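Local coordinates for protein importin subunit beta-1 (Saccharomyces cerevisiae, PDB 5OWU) that carries proteins into the nucleus together with importin alpha, the adaptor subunit that recognises the classical nuclear localization signal of the cargo, at residues M252-Y256 against E296-I300; I272-K276 against D324-L329; L329-L333 against A351-L355. All coordinates share one frame. Residues are numbered along the deposited sequence.

Contact 1 of 3, residues M252-Y256 against E296-I300; sequences MSLYY and EEIDI
Tyr256, Glu296 and Ser253 carry this contact between the C-terminal part of helix 238-255 and the middle of helix 280-306. Residues 296-300 are regular helix, with Ile300 N bonded to Glu296 O at 2.9 Å; the closest CA pair is Ser253 with Glu296, 6.3 Å apart. Tyr255 has phi/psi -125/35, and Tyr256 after it sends its ring across with chi1 t. Tyr256 OH donates to Glu297 OE2 at 2.7 Å, near the ring plane, while Ile300 CD1 sits over one face, 4.0 Å from the centroid, a CH-pi contact. These helices are the second helices of HEAT 6 and HEAT 7, laid side by side, as the second helices of successive repeats are in a HEAT solenoid. The Tyr256 hydroxyl also takes a bond from Tyr315 N in the loop leading to HEAT 8. Glu296, folded back with chi1 and chi2 both m, accepts from Ser253 OG at OE2, 2.8 Å away, and a water bridges its OE1 (2.6 Å) to Ser253 O (3.2 Å).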
ATOM      1  N   MET A 252     -14.488  -6.897 -14.092  1.00 30.51           N
ATOM      2  CA  MET A 252     -15.103  -5.581 -13.952  1.00 32.12           C
ATOM      3  C   MET A 252     -14.030  -4.510 -13.816  1.00 38.47           C
ATOM      4  O   MET A 252     -14.102  -3.457 -14.464  1.00 37.67           O
ATOM      5  CB  MET A 252     -16.044  -5.574 -12.746  1.00 32.72           C
ATOM      6  CG  MET A 252     -16.670  -4.218 -12.405  1.00 33.56           C
ATOM      7  SD  MET A 252     -17.870  -3.633 -13.608  1.00 32.31           S
ATOM      8  CE  MET A 252     -19.120  -4.926 -13.494  1.00 31.72           C
ATOM      9  N   SER A 253     -13.006  -4.778 -13.001  1.00 32.58           N
ATOM     10  CA  SER A 253     -11.947  -3.793 -12.802  1.00 37.81           C
ATOM     11  C   SER A 253     -11.161  -3.536 -14.087  1.00 36.97           C
ATOM     12  O   SER A 253     -10.832  -2.385 -14.393  1.00 46.52           O
ATOM     13  CB  SER A 253     -11.014  -4.254 -11.678  1.00 35.51           C
ATOM     14  OG  SER A 253      -9.966  -3.324 -11.498  1.00 46.99           O
ATOM     15  N   LEU A 254     -10.863  -4.582 -14.860  1.00 34.05           N
ATOM     16  CA  LEU A 254     -10.010  -4.433 -16.042  1.00 34.41           C
ATOM     17  C   LEU A 254     -10.771  -4.029 -17.300  1.00 36.21           C
ATOM     18  O   LEU A 254     -10.240  -3.300 -18.144  1.00 32.07           O
ATOM     19  CB  LEU A 254      -9.273  -5.742 -16.319  1.00 32.89           C
ATOM     20  CG  LEU A 254      -8.116  -6.097 -15.395  1.00 39.85           C
ATOM     21  CD1 LEU A 254      -7.566  -7.457 -15.795  1.00 47.93           C
ATOM     22  CD2 LEU A 254      -7.030  -5.032 -15.466  1.00 46.51           C
ATOM     23  N   TYR A 255     -11.993  -4.509 -17.457  1.00 29.64           N
ATOM     24  CA  TYR A 255     -12.778  -4.324 -18.668  1.00 26.97           C
ATOM     25  C   TYR A 255     -14.126  -3.693 -18.350  1.00 34.42           C
ATOM     26  O   TYR A 255     -15.131  -4.018 -18.979  1.00 28.68           O
ATOM     27  CB  TYR A 255     -12.958  -5.658 -19.392  1.00 37.22           C
ATOM     28  CG  TYR A 255     -11.645  -6.287 -19.793  1.00 31.34           C
ATOM     29  CD1 TYR A 255     -10.891  -5.750 -20.829  1.00 35.83           C
ATOM     30  CD2 TYR A 255     -11.151  -7.407 -19.133  1.00 37.86           C
ATOM     31  CE1 TYR A 255      -9.679  -6.308 -21.200  1.00 39.61           C
ATOM     32  CE2 TYR A 255      -9.931  -7.979 -19.503  1.00 34.28           C
ATOM     33  CZ  TYR A 255      -9.206  -7.418 -20.535  1.00 34.79           C
ATOM     34  OH  TYR A 255      -8.004  -7.962 -20.920  1.00 39.12           O
ATOM     35  N   TYR A 256     -14.153  -2.803 -17.355  1.00 34.26           N
ATOM     36  CA  TYR A 256     -15.343  -2.020 -17.035  1.00 41.47           C
ATOM     37  C   TYR A 256     -16.050  -1.547 -18.302  1.00 46.35           C
ATOM     38  O   TYR A 256     -17.274  -1.671 -18.419  1.00 31.82           O
ATOM     39  CB  TYR A 256     -14.967  -0.818 -16.153  1.00 33.35           C
ATOM     40  CG  TYR A 256     -16.147   0.037 -15.738  1.00 32.85           C
ATOM     41  CD1 TYR A 256     -16.870  -0.244 -14.583  1.00 39.89           C
ATOM     42  CD2 TYR A 256     -16.539   1.128 -16.506  1.00 41.83           C
ATOM     43  CE1 TYR A 256     -17.962   0.548 -14.206  1.00 35.70           C
ATOM     44  CE2 TYR A 256     -17.614   1.917 -16.138  1.00 46.39           C
ATOM     45  CZ  TYR A 256     -18.324   1.627 -14.991  1.00 35.14           C
ATOM     46  OH  TYR A 256     -19.398   2.427 -14.646  1.00 37.56           O
ATOM     47  N   GLU A 296     -14.404   1.258  -9.038  1.00 33.42           N
ATOM     48  CA  GLU A 296     -14.070   1.648 -10.403  1.00 35.25           C
ATOM     49  C   GLU A 296     -14.747   2.960 -10.772  1.00 36.12           C
ATOM     50  O   GLU A 296     -14.138   3.818 -11.422  1.00 35.26           O
ATOM     51  CB  GLU A 296     -14.459   0.540 -11.390  1.00 33.57           C
ATOM     52  CG  GLU A 296     -13.644  -0.747 -11.266  1.00 46.63           C
ATOM     53  CD  GLU A 296     -12.130  -0.521 -11.305  1.00 52.06           C
ATOM     54  OE1 GLU A 296     -11.654   0.298 -12.126  1.00 38.77           O
ATOM     55  OE2 GLU A 296     -11.418  -1.162 -10.500  1.00 43.72           O
ATOM     56  N   GLU A 297     -16.001   3.149 -10.354  1.00 33.04           N
ATOM     57  CA  GLU A 297     -16.690   4.384 -10.710  1.00 38.18           C
ATOM     58  C   GLU A 297     -16.130   5.585  -9.948  1.00 27.48           C
ATOM     59  O   GLU A 297     -16.063   6.697 -10.498  1.00 32.63           O
ATOM     60  CB  GLU A 297     -18.195   4.200 -10.494  1.00 34.89           C
ATOM     61  CG  GLU A 297     -18.732   3.114 -11.435  1.00 32.81           C
ATOM     62  CD  GLU A 297     -20.228   2.875 -11.352  1.00 36.82           C
ATOM     63  OE1 GLU A 297     -20.860   3.218 -10.334  1.00 33.64           O
ATOM     64  OE2 GLU A 297     -20.773   2.327 -12.328  1.00 33.88           O
ATOM     65  N   ILE A 298     -15.682   5.382  -8.708  1.00 28.32           N
ATOM     66  CA  ILE A 298     -14.999   6.456  -7.990  1.00 36.36           C
ATOM     67  C   ILE A 298     -13.690   6.800  -8.689  1.00 32.35           C
ATOM     68  O   ILE A 298     -13.345   7.978  -8.853  1.00 36.09           O
ATOM     69  CB  ILE A 298     -14.770   6.064  -6.518  1.00 29.41           C
ATOM     70  CG1 ILE A 298     -16.106   5.932  -5.786  1.00 32.29           C
ATOM     71  CG2 ILE A 298     -13.894   7.116  -5.799  1.00 37.12           C
ATOM     72  CD1 ILE A 298     -16.032   5.179  -4.453  1.00 27.66           C
ATOM     73  N   ASP A 299     -12.943   5.782  -9.126  1.00 34.06           N
ATOM     74  CA  ASP A 299     -11.683   6.056  -9.816  1.00 46.57           C
ATOM     75  C   ASP A 299     -11.919   6.785 -11.130  1.00 45.49           C
ATOM     76  O   ASP A 299     -11.136   7.668 -11.505  1.00 40.41           O
ATOM     77  CB  ASP A 299     -10.912   4.760 -10.057  1.00 43.98           C
ATOM     78  CG  ASP A 299     -10.352   4.177  -8.776  1.00 58.63           C
ATOM     79  OD1 ASP A 299     -10.245   4.932  -7.782  1.00 63.10           O
ATOM     80  OD2 ASP A 299     -10.019   2.973  -8.761  1.00 61.61           O
ATOM     81  N   ILE A 300     -12.997   6.437 -11.840  1.00 38.67           N
ATOM     82  CA  ILE A 300     -13.344   7.154 -13.066  1.00 41.69           C
ATOM     83  C   ILE A 300     -13.617   8.616 -12.751  1.00 47.92           C
ATOM     84  O   ILE A 300     -13.106   9.520 -13.423  1.00 46.29           O
ATOM     85  CB  ILE A 300     -14.554   6.492 -13.756  1.00 38.10           C
ATOM     86  CG1 ILE A 300     -14.175   5.106 -14.279  1.00 42.24           C
ATOM     87  CG2 ILE A 300     -15.081   7.364 -14.906  1.00 37.71           C
ATOM     88  CD1 ILE A 300     -15.372   4.262 -14.714  1.00 44.16           C
TER
HETATM   89  O   HOH W   1      -9.183  -0.162 -12.782  1.00 50.35           O

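Contact 2 of 3, residues I272-K276 against D324-L329; sequences IATMK and DVVPNL
The first helices of two successive HEAT repeats pack here, 260-274 of HEAT 7 and 317-332 of HEAT 8, side by side and running in the same sense, as equivalent helices do in a HEAT solenoid. The closest CA pairs are Ile272 with Val325 at 6.0 Å and Lys276 with Asn328 at 6.2 Å. Ile272 to Thr274 are helical and Lys276 lies in the turn that follows, with Lys276 N bonded to Ala273 O at 3.3 Å. Residues 324-329 are helical but kinked: Pro327 has no amide hydrogen to give, and Asn328 N makes a weak bond to Val325 O at 3.1 Å.

Ile272 leads, with chi1 m and chi2 t carrying CD1 to 3.7 Å from both Asp324 CB and Val325 CG2. Met275 then points at the partner helix, extended with chi1 and chi2 both t, so that SD lies 3.8 Å from Asn328 CB and 3.8 Å from Leu329 CD2, and CE lies 4.1 Å from Val325 CG1. Behind it stands Trp290 of helix 280-306, which touches both Met275 and Val325. Near the backbone, a water donates to Met275 O (2.9 Å) and to Asn328 O (2.8 Å). Lys276 lies along the exposed margin, its aliphatic CD 3.2 Å from Asn328 OD1. Its NZ curls back to a second water, which accepts from NZ at 3.1 Å and from Asn328 ND2 at 3.3 Å.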
ATOM      1  N   ILE A 272     -27.813  -9.122  -7.196  1.00 34.08           N
ATOM      2  CA  ILE A 272     -28.770  -8.604  -6.226  1.00 42.82           C
ATOM      3  C   ILE A 272     -29.513  -9.751  -5.556  1.00 42.11           C
ATOM      4  O   ILE A 272     -29.767  -9.726  -4.346  1.00 42.94           O
ATOM      5  CB  ILE A 272     -29.741  -7.617  -6.897  1.00 41.37           C
ATOM      6  CG1 ILE A 272     -28.990  -6.322  -7.222  1.00 44.76           C
ATOM      7  CG2 ILE A 272     -30.939  -7.339  -5.988  1.00 51.21           C
ATOM      8  CD1 ILE A 272     -29.828  -5.260  -7.901  1.00 64.03           C
ATOM      9  N   ALA A 273     -29.876 -10.770  -6.333  1.00 42.64           N
ATOM     10  CA  ALA A 273     -30.601 -11.904  -5.779  1.00 41.81           C
ATOM     11  C   ALA A 273     -29.766 -12.620  -4.729  1.00 43.85           C
ATOM     12  O   ALA A 273     -30.232 -12.867  -3.610  1.00 43.90           O
ATOM     13  CB  ALA A 273     -30.997 -12.864  -6.898  1.00 49.67           C
ATOM     14  N   THR A 274     -28.515 -12.949  -5.067  1.00 46.98           N
ATOM     15  CA  THR A 274     -27.698 -13.713  -4.129  1.00 56.75           C
ATOM     16  C   THR A 274     -27.193 -12.883  -2.950  1.00 54.95           C
ATOM     17  O   THR A 274     -26.726 -13.468  -1.966  1.00 43.33           O
ATOM     18  CB  THR A 274     -26.519 -14.357  -4.859  1.00 55.23           C
ATOM     19  OG1 THR A 274     -25.929 -13.413  -5.759  1.00 75.77           O
ATOM     20  CG2 THR A 274     -26.994 -15.579  -5.636  1.00 57.34           C
ATOM     21  N   MET A 275     -27.297 -11.552  -2.993  1.00 44.75           N
ATOM     22  CA  MET A 275     -26.920 -10.775  -1.815  1.00 43.43           C
ATOM     23  C   MET A 275     -27.796 -11.090  -0.608  1.00 49.87           C
ATOM     24  O   MET A 275     -27.434 -10.729   0.517  1.00 45.58           O
ATOM     25  CB  MET A 275     -26.988  -9.276  -2.104  1.00 37.47           C
ATOM     26  CG  MET A 275     -26.240  -8.447  -1.079  1.00 37.93           C
ATOM     27  SD  MET A 275     -26.021  -6.736  -1.567  1.00 40.47           S
ATOM     28  CE  MET A 275     -24.921  -6.904  -2.958  1.00 33.31           C
ATOM     29  N   LYS A 276     -28.940 -11.741  -0.810  1.00 54.27           N
ATOM     30  CA  LYS A 276     -29.823 -12.115   0.286  1.00 54.08           C
ATOM     31  C   LYS A 276     -29.620 -13.552   0.741  1.00 38.26           C
ATOM     32  O   LYS A 276     -30.369 -14.027   1.600  1.00 43.95           O
ATOM     33  CB  LYS A 276     -31.288 -11.904  -0.120  1.00 54.89           C
ATOM     34  CG  LYS A 276     -31.595 -10.475  -0.558  1.00 58.75           C
ATOM     35  CD  LYS A 276     -33.080 -10.144  -0.456  1.00 54.64           C
ATOM     36  CE  LYS A 276     -33.923 -10.988  -1.389  1.00 64.84           C
ATOM     37  NZ  LYS A 276     -33.502 -10.841  -2.807  1.00 69.14           N
ATOM     38  N   ASP A 324     -32.320  -0.967  -5.248  1.00 38.59           N
ATOM     39  CA  ASP A 324     -32.406  -2.418  -5.126  1.00 46.70           C
ATOM     40  C   ASP A 324     -31.238  -3.059  -4.381  1.00 41.80           C
ATOM     41  O   ASP A 324     -31.429  -4.105  -3.750  1.00 50.14           O
ATOM     42  CB  ASP A 324     -32.511  -3.038  -6.523  1.00 50.21           C
ATOM     43  CG  ASP A 324     -33.477  -2.283  -7.419  1.00 59.18           C
ATOM     44  OD1 ASP A 324     -34.521  -1.833  -6.908  1.00 47.10           O
ATOM     45  OD2 ASP A 324     -33.192  -2.112  -8.620  1.00 56.89           O
ATOM     46  N   VAL A 325     -30.043  -2.467  -4.428  1.00 38.70           N
ATOM     47  CA  VAL A 325     -28.871  -3.070  -3.795  1.00 36.33           C
ATOM     48  C   VAL A 325     -28.804  -2.711  -2.315  1.00 40.92           C
ATOM     49  O   VAL A 325     -28.547  -3.570  -1.463  1.00 33.83           O
ATOM     50  CB  VAL A 325     -27.582  -2.633  -4.518  1.00 39.27           C
ATOM     51  CG1 VAL A 325     -26.363  -3.098  -3.751  1.00 42.40           C
ATOM     52  CG2 VAL A 325     -27.545  -3.179  -5.935  1.00 44.08           C
ATOM     53  N   VAL A 326     -29.005  -1.430  -1.989  1.00 27.70           N
ATOM     54  CA  VAL A 326     -28.671  -0.952  -0.640  1.00 25.19           C
ATOM     55  C   VAL A 326     -29.509  -1.625   0.437  1.00 33.71           C
ATOM     56  O   VAL A 326     -28.966  -1.934   1.513  1.00 31.37           O
ATOM     57  CB  VAL A 326     -28.740   0.579  -0.596  1.00 26.35           C
ATOM     58  CG1 VAL A 326     -28.621   1.106   0.840  1.00 29.41           C
ATOM     59  CG2 VAL A 326     -27.624   1.147  -1.446  1.00 31.41           C
ATOM     60  N   PRO A 327     -30.809  -1.870   0.251  1.00 40.03           N
ATOM     61  CA  PRO A 327     -31.559  -2.580   1.304  1.00 34.18           C
ATOM     62  C   PRO A 327     -30.973  -3.940   1.653  1.00 28.53           C
ATOM     63  O   PRO A 327     -30.964  -4.335   2.830  1.00 39.55           O
ATOM     64  CB  PRO A 327     -32.967  -2.693   0.705  1.00 43.76           C
ATOM     65  CG  PRO A 327     -33.068  -1.522  -0.228  1.00 43.12           C
ATOM     66  CD  PRO A 327     -31.696  -1.345  -0.805  1.00 35.12           C
ATOM     67  N   ASN A 328     -30.451  -4.663   0.662  1.00 33.88           N
ATOM     68  CA  ASN A 328     -29.838  -5.959   0.941  1.00 47.10           C
ATOM     69  C   ASN A 328     -28.533  -5.815   1.732  1.00 34.24           C
ATOM     70  O   ASN A 328     -28.275  -6.598   2.662  1.00 33.58           O
ATOM     71  CB  ASN A 328     -29.615  -6.704  -0.373  1.00 44.76           C
ATOM     72  CG  ASN A 328     -30.923  -7.028  -1.085  1.00 46.91           C
ATOM     73  OD1 ASN A 328     -31.985  -7.095  -0.459  1.00 51.06           O
ATOM     74  ND2 ASN A 328     -30.852  -7.225  -2.394  1.00 48.53           N
ATOM     75  N   LEU A 329     -27.697  -4.827   1.386  1.00 34.05           N
ATOM     76  CA  LEU A 329     -26.498  -4.549   2.183  1.00 39.69           C
ATOM     77  C   LEU A 329     -26.868  -4.270   3.635  1.00 32.44           C
ATOM     78  O   LEU A 329     -26.334  -4.890   4.579  1.00 42.66           O
ATOM     79  CB  LEU A 329     -25.747  -3.345   1.608  1.00 41.02           C
ATOM     80  CG  LEU A 329     -24.930  -3.458   0.329  1.00 44.98           C
ATOM     81  CD1 LEU A 329     -24.399  -2.074  -0.046  1.00 37.11           C
ATOM     82  CD2 LEU A 329     -23.784  -4.437   0.505  1.00 39.67           C
TER
HETATM   83  O   HOH W   2     -29.274  -9.144   2.087  1.00 40.28           O
HETATM   84  O   HOH W   3     -33.758  -7.915  -3.734  1.00 53.11           O

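Contact 3 of 3, residues L329-L333 against A351-L355; sequences LLNLL and AGACL
No hydrogen bond crosses between 329-333 and 351-355; the touching residues are all buried and the side chains that meet are apolar, beside a few backbone atoms. The two short segments cross steeply and approach most closely at Leu329 and Ala351, whose CA atoms are 5.5 Å apart.

A small residue makes that approach possible. Ala351 points its CB at the other helix, 3.7 Å from Leu332 CB, 3.9 Å from Leu329 O and 4.1 Å from Leu333 CD2. Leu333 CD2 also lies 3.7 Å from Gly352 N.

Larger side chains fill the space around them. Leu329, chi1 m and chi2 t, places CD1 3.8 Å from Cys354 SG and 4.1 Å from Leu355 N, with CD2 4.2 Å from Ala351 CB. Leu355, chi1 t and chi2 p, brings CD2 to 3.9 Å from Leu330 CD2 and 4.4 Å from Leu333 CD1.

Neighbouring repeats close the core: Val287 of helix 280-306 touches Leu332 and Cys354, and Ala392 of helix 383-395 touches Leu330 and Leu333. Leucines packed against Ala351, Cys354 and Leu355 join the two helices of HEAT 8, the antiparallel pair that makes up a single HEAT repeat.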
ATOM      1  N   LEU A 329     -27.697  -4.827   1.386  1.00 34.05           N
ATOM      2  CA  LEU A 329     -26.498  -4.549   2.183  1.00 39.69           C
ATOM      3  C   LEU A 329     -26.868  -4.270   3.635  1.00 32.44           C
ATOM      4  O   LEU A 329     -26.334  -4.890   4.579  1.00 42.66           O
ATOM      5  CB  LEU A 329     -25.747  -3.345   1.608  1.00 41.02           C
ATOM      6  CG  LEU A 329     -24.930  -3.458   0.329  1.00 44.98           C
ATOM      7  CD1 LEU A 329     -24.399  -2.074  -0.046  1.00 37.11           C
ATOM      8  CD2 LEU A 329     -23.784  -4.437   0.505  1.00 39.67           C
ATOM      9  N   LEU A 330     -27.783  -3.316   3.826  1.00 27.87           N
ATOM     10  CA  LEU A 330     -28.233  -2.970   5.166  1.00 29.61           C
ATOM     11  C   LEU A 330     -28.650  -4.221   5.925  1.00 26.78           C
ATOM     12  O   LEU A 330     -28.256  -4.423   7.080  1.00 33.56           O
ATOM     13  CB  LEU A 330     -29.379  -1.958   5.079  1.00 32.75           C
ATOM     14  CG  LEU A 330     -28.935  -0.594   4.542  1.00 37.24           C
ATOM     15  CD1 LEU A 330     -30.128   0.274   4.153  1.00 37.57           C
ATOM     16  CD2 LEU A 330     -28.073   0.127   5.573  1.00 36.52           C
ATOM     17  N   ASN A 331     -29.420  -5.095   5.272  1.00 39.87           N
ATOM     18  CA  ASN A 331     -29.813  -6.341   5.922  1.00 40.53           C
ATOM     19  C   ASN A 331     -28.597  -7.177   6.311  1.00 46.36           C
ATOM     20  O   ASN A 331     -28.623  -7.873   7.332  1.00 44.17           O
ATOM     21  CB  ASN A 331     -30.737  -7.149   5.012  1.00 53.72           C
ATOM     22  CG  ASN A 331     -31.112  -8.491   5.615  1.00 66.62           C
ATOM     23  OD1 ASN A 331     -31.858  -8.555   6.594  1.00 68.73           O
ATOM     24  ND2 ASN A 331     -30.591  -9.571   5.037  1.00 69.55           N
ATOM     25  N   LEU A 332     -27.528  -7.134   5.514  1.00 29.57           N
ATOM     26  CA  LEU A 332     -26.340  -7.898   5.868  1.00 36.16           C
ATOM     27  C   LEU A 332     -25.655  -7.346   7.106  1.00 44.78           C
ATOM     28  O   LEU A 332     -24.895  -8.074   7.754  1.00 32.67           O
ATOM     29  CB  LEU A 332     -25.349  -7.923   4.704  1.00 34.60           C
ATOM     30  CG  LEU A 332     -25.779  -8.701   3.460  1.00 33.71           C
ATOM     31  CD1 LEU A 332     -24.747  -8.520   2.349  1.00 33.35           C
ATOM     32  CD2 LEU A 332     -25.980 -10.181   3.776  1.00 35.60           C
ATOM     33  N   LEU A 333     -25.901  -6.082   7.454  1.00 32.00           N
ATOM     34  CA  LEU A 333     -25.253  -5.528   8.642  1.00 31.11           C
ATOM     35  C   LEU A 333     -25.625  -6.249   9.937  1.00 40.46           C
ATOM     36  O   LEU A 333     -24.885  -6.134  10.924  1.00 33.93           O
ATOM     37  CB  LEU A 333     -25.585  -4.040   8.784  1.00 26.91           C
ATOM     38  CG  LEU A 333     -25.077  -3.134   7.661  1.00 30.09           C
ATOM     39  CD1 LEU A 333     -25.522  -1.705   7.903  1.00 30.49           C
ATOM     40  CD2 LEU A 333     -23.558  -3.207   7.550  1.00 28.51           C
ATOM     41  N   ALA A 351     -20.103  -5.628   4.130  1.00 29.20           N
ATOM     42  CA  ALA A 351     -21.286  -4.857   3.764  1.00 29.14           C
ATOM     43  C   ALA A 351     -21.165  -3.414   4.234  1.00 34.93           C
ATOM     44  O   ALA A 351     -21.590  -2.492   3.532  1.00 32.12           O
ATOM     45  CB  ALA A 351     -22.530  -5.512   4.351  1.00 30.97           C
ATOM     46  N   GLY A 352     -20.592  -3.196   5.419  1.00 32.73           N
ATOM     47  CA  GLY A 352     -20.339  -1.830   5.858  1.00 29.03           C
ATOM     48  C   GLY A 352     -19.374  -1.090   4.948  1.00 24.84           C
ATOM     49  O   GLY A 352     -19.618   0.061   4.557  1.00 26.25           O
ATOM     50  N   ALA A 353     -18.258  -1.733   4.597  1.00 29.71           N
ATOM     51  CA  ALA A 353     -17.315  -1.086   3.689  1.00 33.76           C
ATOM     52  C   ALA A 353     -17.978  -0.779   2.350  1.00 27.30           C
ATOM     53  O   ALA A 353     -17.770   0.295   1.761  1.00 34.94           O
ATOM     54  CB  ALA A 353     -16.080  -1.972   3.498  1.00 28.03           C
ATOM     55  N   CYS A 354     -18.779  -1.718   1.849  1.00 29.52           N
ATOM     56  CA  CYS A 354     -19.474  -1.502   0.588  1.00 29.63           C
ATOM     57  C   CYS A 354     -20.420  -0.314   0.694  1.00 27.21           C
ATOM     58  O   CYS A 354     -20.448   0.556  -0.183  1.00 30.31           O
ATOM     59  CB  CYS A 354     -20.231  -2.767   0.193  1.00 35.56           C
ATOM     60  SG  CYS A 354     -20.954  -2.673  -1.442  1.00 35.32           S
ATOM     61  N   LEU A 355     -21.196  -0.255   1.775  1.00 30.93           N
ATOM     62  CA  LEU A 355     -22.101   0.868   1.986  1.00 27.68           C
ATOM     63  C   LEU A 355     -21.349   2.192   1.951  1.00 31.50           C
ATOM     64  O   LEU A 355     -21.828   3.173   1.362  1.00 26.48           O
ATOM     65  CB  LEU A 355     -22.833   0.694   3.317  1.00 28.92           C
ATOM     66  CG  LEU A 355     -23.874   1.745   3.682  1.00 35.09           C
ATOM     67  CD1 LEU A 355     -24.982   1.808   2.626  1.00 39.08           C
ATOM     68  CD2 LEU A 355     -24.450   1.429   5.061  1.00 42.15           C
TER

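How the contacts relate
Together the contacts cover three kinds of pairing found in a HEAT solenoid: contact 1 joins second helices of HEAT 6 and HEAT 7, contact 2 joins first helices of HEAT 7 and HEAT 8, and contact 3 joins the two helices of HEAT 8. Contacts 2 and 3 are continuous, with centres about 9 Å apart. They share Leu329, whose CD2 meets Met275 and whose CD1 meets Cys354, and Met275 O lies 3.6 Å from Leu332 CD2. Contact 1 stands apart, its centre about 21 Å from the centres of both others and its nearest atoms about 10 Å from contact 2 and 8 Å from contact 3. Helix 280-306 spans the gap, reaching all three.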